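Local coordinates for antitoxin HipB (Escherichia coli, PDB 4Z5H), which neutralises the toxin HipA and, as a homodimer, binds and bends operator DNA to repress the hipBA operon, at residues A[11-19]-A[55-64]. The protein carries 1 engineered substitution. Sequence-based numbering, arbitrary orientation.
With nucleotides of chain B.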
loop_
_atom_site.group_PDB
_atom_site.type_symbol
_atom_site.label_atom_id
_atom_site.label_comp_id
_atom_site.label_asym_id
_atom_site.label_seq_id
_atom_site.Cartn_x
_atom_site.Cartn_y
_atom_site.Cartn_z
ATOM N N LEU A 11 3.592 -5.865 5.419
ATOM C CA LEU A 11 3.986 -4.523 5.069
ATOM C C LEU A 11 4.422 -3.719 6.294
ATOM O O LEU A 11 5.446 -3.083 6.269
ATOM C CB LEU A 11 2.842 -3.808 4.366
ATOM C CG LEU A 11 3.060 -2.359 3.953
ATOM C CD1 LEU A 11 4.335 -2.129 3.174
ATOM C CD2 LEU A 11 1.842 -1.801 3.238
ATOM N N ALA A 12 3.618 -3.776 7.343
ATOM C CA ALA A 12 3.895 -3.071 8.581
ATOM C C ALA A 12 5.178 -3.576 9.249
ATOM O O ALA A 12 5.974 -2.800 9.700
ATOM C CB ALA A 12 2.720 -3.179 9.534
ATOM N N ASN A 13 5.366 -4.888 9.269
ATOM C CA ASN A 13 6.544 -5.477 9.854
ATOM C C ASN A 13 7.795 -5.015 9.114
ATOM O O ASN A 13 8.755 -4.658 9.739
ATOM C CB ASN A 13 6.473 -7.005 9.827
ATOM C CG ASN A 13 5.446 -7.574 10.793
ATOM O OD1 ASN A 13 4.863 -6.863 11.554
ATOM N ND2 ASN A 13 5.232 -8.847 10.738
ATOM N N ALA A 14 7.753 -5.000 7.787
ATOM C CA ALA A 14 8.872 -4.520 6.993
ATOM C C ALA A 14 9.205 -3.036 7.214
ATOM O O ALA A 14 10.339 -2.658 7.309
ATOM C CB ALA A 14 8.623 -4.770 5.524
ATOM N N MET A 15 8.183 -2.209 7.268
ATOM C CA MET A 15 8.359 -0.801 7.524
ATOM C C MET A 15 8.874 -0.449 8.921
ATOM O O MET A 15 9.652 0.449 9.062
ATOM C CB MET A 15 7.133 -0.017 7.134
ATOM C CG MET A 15 6.961 -0.007 5.633
ATOM S SD MET A 15 5.387 0.589 5.088
ATOM C CE MET A 15 5.588 2.321 5.374
ATOM N N LYS A 16 8.402 -1.174 9.924
ATOM C CA LYS A 16 8.876 -1.025 11.290
ATOM C C LYS A 16 10.359 -1.384 11.354
ATOM O O LYS A 16 11.130 -0.727 11.998
ATOM C CB LYS A 16 8.081 -1.902 12.241
ATOM C CG LYS A 16 8.515 -1.816 13.693
ATOM C CD LYS A 16 7.648 -2.676 14.591
ATOM C CE LYS A 16 8.121 -2.686 16.036
ATOM N NZ LYS A 16 7.147 -3.341 16.924
ATOM N N LEU A 17 10.733 -2.437 10.646
ATOM C CA LEU A 17 12.107 -2.879 10.623
ATOM C C LEU A 17 13.007 -1.795 10.053
ATOM O O LEU A 17 14.041 -1.523 10.600
ATOM C CB LEU A 17 12.240 -4.172 9.835
ATOM C CG LEU A 17 13.620 -4.828 9.784
ATOM C CD1 LEU A 17 14.179 -5.078 11.173
ATOM C CD2 LEU A 17 13.566 -6.124 8.991
ATOM N N VAL A 18 12.564 -1.145 8.985
ATOM C CA VAL A 18 13.307 -0.049 8.417
ATOM C C VAL A 18 13.431 1.097 9.421
ATOM O O VAL A 18 14.492 1.676 9.557
ATOM C CB VAL A 18 12.694 0.462 7.091
ATOM C CG1 VAL A 18 13.407 1.712 6.634
ATOM C CG2 VAL A 18 12.750 -0.606 6.011
ATOM N N ARG A 19 12.352 1.405 10.120
ATOM C CA ARG A 19 12.414 2.470 11.088
ATOM C C ARG A 19 13.430 2.143 12.188
ATOM O O ARG A 19 14.280 2.933 12.481
ATOM C CB ARG A 19 11.049 2.698 11.715
ATOM C CG ARG A 19 11.066 3.622 12.905
ATOM C CD ARG A 19 9.688 3.914 13.434
ATOM N NE ARG A 19 9.104 2.846 14.216
ATOM C CZ ARG A 19 9.430 2.534 15.461
ATOM N NH1 ARG A 19 8.792 1.565 16.071
ATOM N NH2 ARG A 19 10.363 3.208 16.107
ATOM N N PHE A 55 -0.304 5.205 4.856
ATOM C CA PHE A 55 0.778 4.362 4.404
ATOM C C PHE A 55 1.789 5.162 3.575
ATOM O O PHE A 55 2.955 5.124 3.866
ATOM C CB PHE A 55 0.199 3.208 3.583
ATOM C CG PHE A 55 1.179 2.531 2.665
ATOM C CD1 PHE A 55 2.397 2.075 3.123
ATOM C CD2 PHE A 55 0.873 2.351 1.337
ATOM C CE1 PHE A 55 3.277 1.448 2.281
ATOM C CE2 PHE A 55 1.753 1.724 0.478
ATOM C CZ PHE A 55 2.959 1.273 0.955
ATOM N N PHE A 56 1.325 5.928 2.597
ATOM C CA PHE A 56 2.229 6.701 1.762
ATOM C C PHE A 56 3.022 7.774 2.508
ATOM O O PHE A 56 4.151 8.001 2.214
ATOM C CB PHE A 56 1.573 7.204 0.475
ATOM C CG PHE A 56 1.471 6.151 -0.585
ATOM C CD1 PHE A 56 2.562 5.822 -1.363
ATOM C CD2 PHE A 56 0.300 5.452 -0.769
ATOM C CE1 PHE A 56 2.479 4.831 -2.313
ATOM C CE2 PHE A 56 0.205 4.462 -1.723
ATOM C CZ PHE A 56 1.292 4.143 -2.491
ATOM N N LYS A 57 2.396 8.405 3.478
ATOM C CA LYS A 57 3.053 9.403 4.289
ATOM C C LYS A 57 4.202 8.806 5.105
ATOM O O LYS A 57 5.274 9.343 5.131
ATOM C CB LYS A 57 2.046 10.101 5.187
ATOM C CG LYS A 57 1.155 11.061 4.432
ATOM C CD LYS A 57 0.205 11.797 5.342
ATOM C CE LYS A 57 -0.551 12.859 4.573
ATOM N NZ LYS A 57 -1.569 13.468 5.433
ATOM N N ILE A 58 3.938 7.669 5.731
ATOM C CA ILE A 58 4.941 6.941 6.489
ATOM C C ILE A 58 6.078 6.482 5.574
ATOM O O ILE A 58 7.224 6.625 5.908
ATOM C CB ILE A 58 4.340 5.780 7.307
ATOM C CG1 ILE A 58 3.396 6.327 8.374
ATOM C CG2 ILE A 58 5.429 4.988 7.992
ATOM C CD1 ILE A 58 2.524 5.305 9.044
ATOM N N LEU A 59 5.735 6.023 4.381
ATOM C CA LEU A 59 6.725 5.592 3.430
ATOM C C LEU A 59 7.669 6.742 3.125
ATOM O O LEU A 59 8.853 6.556 3.141
ATOM C CB LEU A 59 6.054 5.216 2.122
ATOM C CG LEU A 59 5.907 3.827 1.557
ATOM C CD1 LEU A 59 5.584 3.888 0.081
ATOM C CD2 LEU A 59 7.016 2.847 1.871
ATOM N N GLN A 60 7.123 7.931 2.915
ATOM C CA GLN A 60 7.919 9.116 2.667
ATOM C C GLN A 60 8.845 9.436 3.849
ATOM O O GLN A 60 10.007 9.699 3.650
ATOM C CB GLN A 60 7.036 10.327 2.385
ATOM C CG GLN A 60 7.830 11.545 1.960
ATOM C CD GLN A 60 7.162 12.873 2.263
ATOM O OE1 GLN A 60 6.141 12.940 2.921
ATOM N NE2 GLN A 60 7.735 13.934 1.746
ATOM N N SER A 61 8.321 9.319 5.055
ATOM C CA SER A 61 9.084 9.588 6.262
ATOM C C SER A 61 10.286 8.653 6.372
ATOM O O SER A 61 11.294 9.046 6.881
ATOM C CB SER A 61 8.222 9.525 7.526
ATOM O OG SER A 61 8.015 8.228 7.960
ATOM N N LEU A 62 10.147 7.439 5.859
ATOM C CA LEU A 62 11.170 6.425 5.924
ATOM C C LEU A 62 12.142 6.495 4.741
ATOM O O LEU A 62 12.966 5.640 4.575
ATOM C CB LEU A 62 10.548 5.034 6.049
ATOM C CG LEU A 62 9.774 4.640 7.310
ATOM C CD1 LEU A 62 9.052 3.315 7.136
ATOM C CD2 LEU A 62 10.667 4.599 8.532
ATOM N N GLU A 63 11.998 7.513 3.912
ATOM C CA GLU A 63 12.777 7.672 2.692
ATOM C C GLU A 63 12.598 6.504 1.705
ATOM O O GLU A 63 13.500 6.122 1.008
ATOM C CB GLU A 63 14.253 7.923 3.025
ATOM C CG GLU A 63 14.446 9.100 3.946
ATOM C CD GLU A 63 15.877 9.328 4.403
ATOM O OE1 GLU A 63 16.700 8.411 4.358
ATOM O OE2 GLU A 63 16.164 10.443 4.841
ATOM N N LEU A 64 11.393 5.978 1.671
ATOM C CA LEU A 64 11.023 4.863 0.842
ATOM C C LEU A 64 9.944 5.221 -0.165
ATOM O O LEU A 64 9.192 6.142 0.020
ATOM C CB LEU A 64 10.493 3.710 1.683
ATOM C CG LEU A 64 11.387 3.046 2.724
ATOM C CD1 LEU A 64 10.578 2.089 3.562
ATOM C CD2 LEU A 64 12.542 2.351 2.061
ATOM P P DT B 2 9.825 4.239 19.680
ATOM O OP1 DT B 2 10.472 3.131 19.025
ATOM O OP2 DT B 2 9.525 5.435 18.928
ATOM O "O5'" DT B 2 8.462 3.758 20.317
ATOM C "C5'" DT B 2 8.407 2.634 21.192
ATOM C "C4'" DT B 2 7.012 2.463 21.746
ATOM O "O4'" DT B 2 6.736 3.481 22.734
ATOM C "C3'" DT B 2 5.873 2.540 20.725
ATOM O "O3'" DT B 2 4.919 1.547 21.074
ATOM C "C2'" DT B 2 5.247 3.890 21.006
ATOM C "C1'" DT B 2 5.439 3.977 22.509
ATOM N N1 DT B 2 5.345 5.313 23.116
ATOM C C2 DT B 2 4.872 5.413 24.405
ATOM O O2 DT B 2 4.536 4.452 25.068
ATOM N N3 DT B 2 4.796 6.692 24.887
ATOM C C4 DT B 2 5.146 7.852 24.231
ATOM O O4 DT B 2 5.028 8.926 24.795
ATOM C C5 DT B 2 5.614 7.677 22.876
ATOM C C7 DT B 2 6.021 8.880 22.087
ATOM C C6 DT B 2 5.698 6.431 22.397
#
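Part of the hydrophobic core of the Cro/C1-type helix-turn-helix domain forms here, where Met15 reaches from helix 8-21 to the side chains of helix 52-61. Met15 SD lies 3.6 Å from Phe55 CE1, in the plane of the ring and at its edge, a Met-aromatic contact. The chain of Met15 bends at its last torsion (chi3 74°). This turns Met15 CE toward helix 52-61, where it meets Ile58 CG2 at 3.7 Å and Leu59 CD2 at 3.8 Å. Leu11, one helical turn earlier, sits over a face of the same Phe55 ring. Leu11 CD2 is 4.0 Å from the centroid of the Phe55 ring, in a CH-pi contact. The segments 11-19 and 55-61 run roughly parallel, at 27°, and their axes come within 11.0 Å. Helix 8-21 enters the DNA-binding helix-turn-helix motif at Arg19, and helix 37-45 of that motif adds Phe43 against Met15 and Ile58. Leu62 follows the end of helix 52-61 and packs with both branches against helix 8-21. Leu62 CD1 packs 3.8 Å from Met15 CB, and Leu62 CD2 lies 3.7 Å from Arg19 CB. A Schellman motif with Glu63 at positive phi ends the helix and turns the chain into strand 64-70. Leu64 then meets Val18 tip to tip, CD1 to CG1, and its strand pairs antiparallel with one of the second subunit. Beyond its packed CB, Arg19 leads away to the DNA. Arg19 NH2 donates to OP1 of DT2 of chain B at 2.9 Å, with the phosphate oxygen near the guanidinium plane. A salt bridge from NE to Glu44 and a bond from NH2 to the Trp24 carbonyl probably help hold the guanidinium at the DNA phosphate.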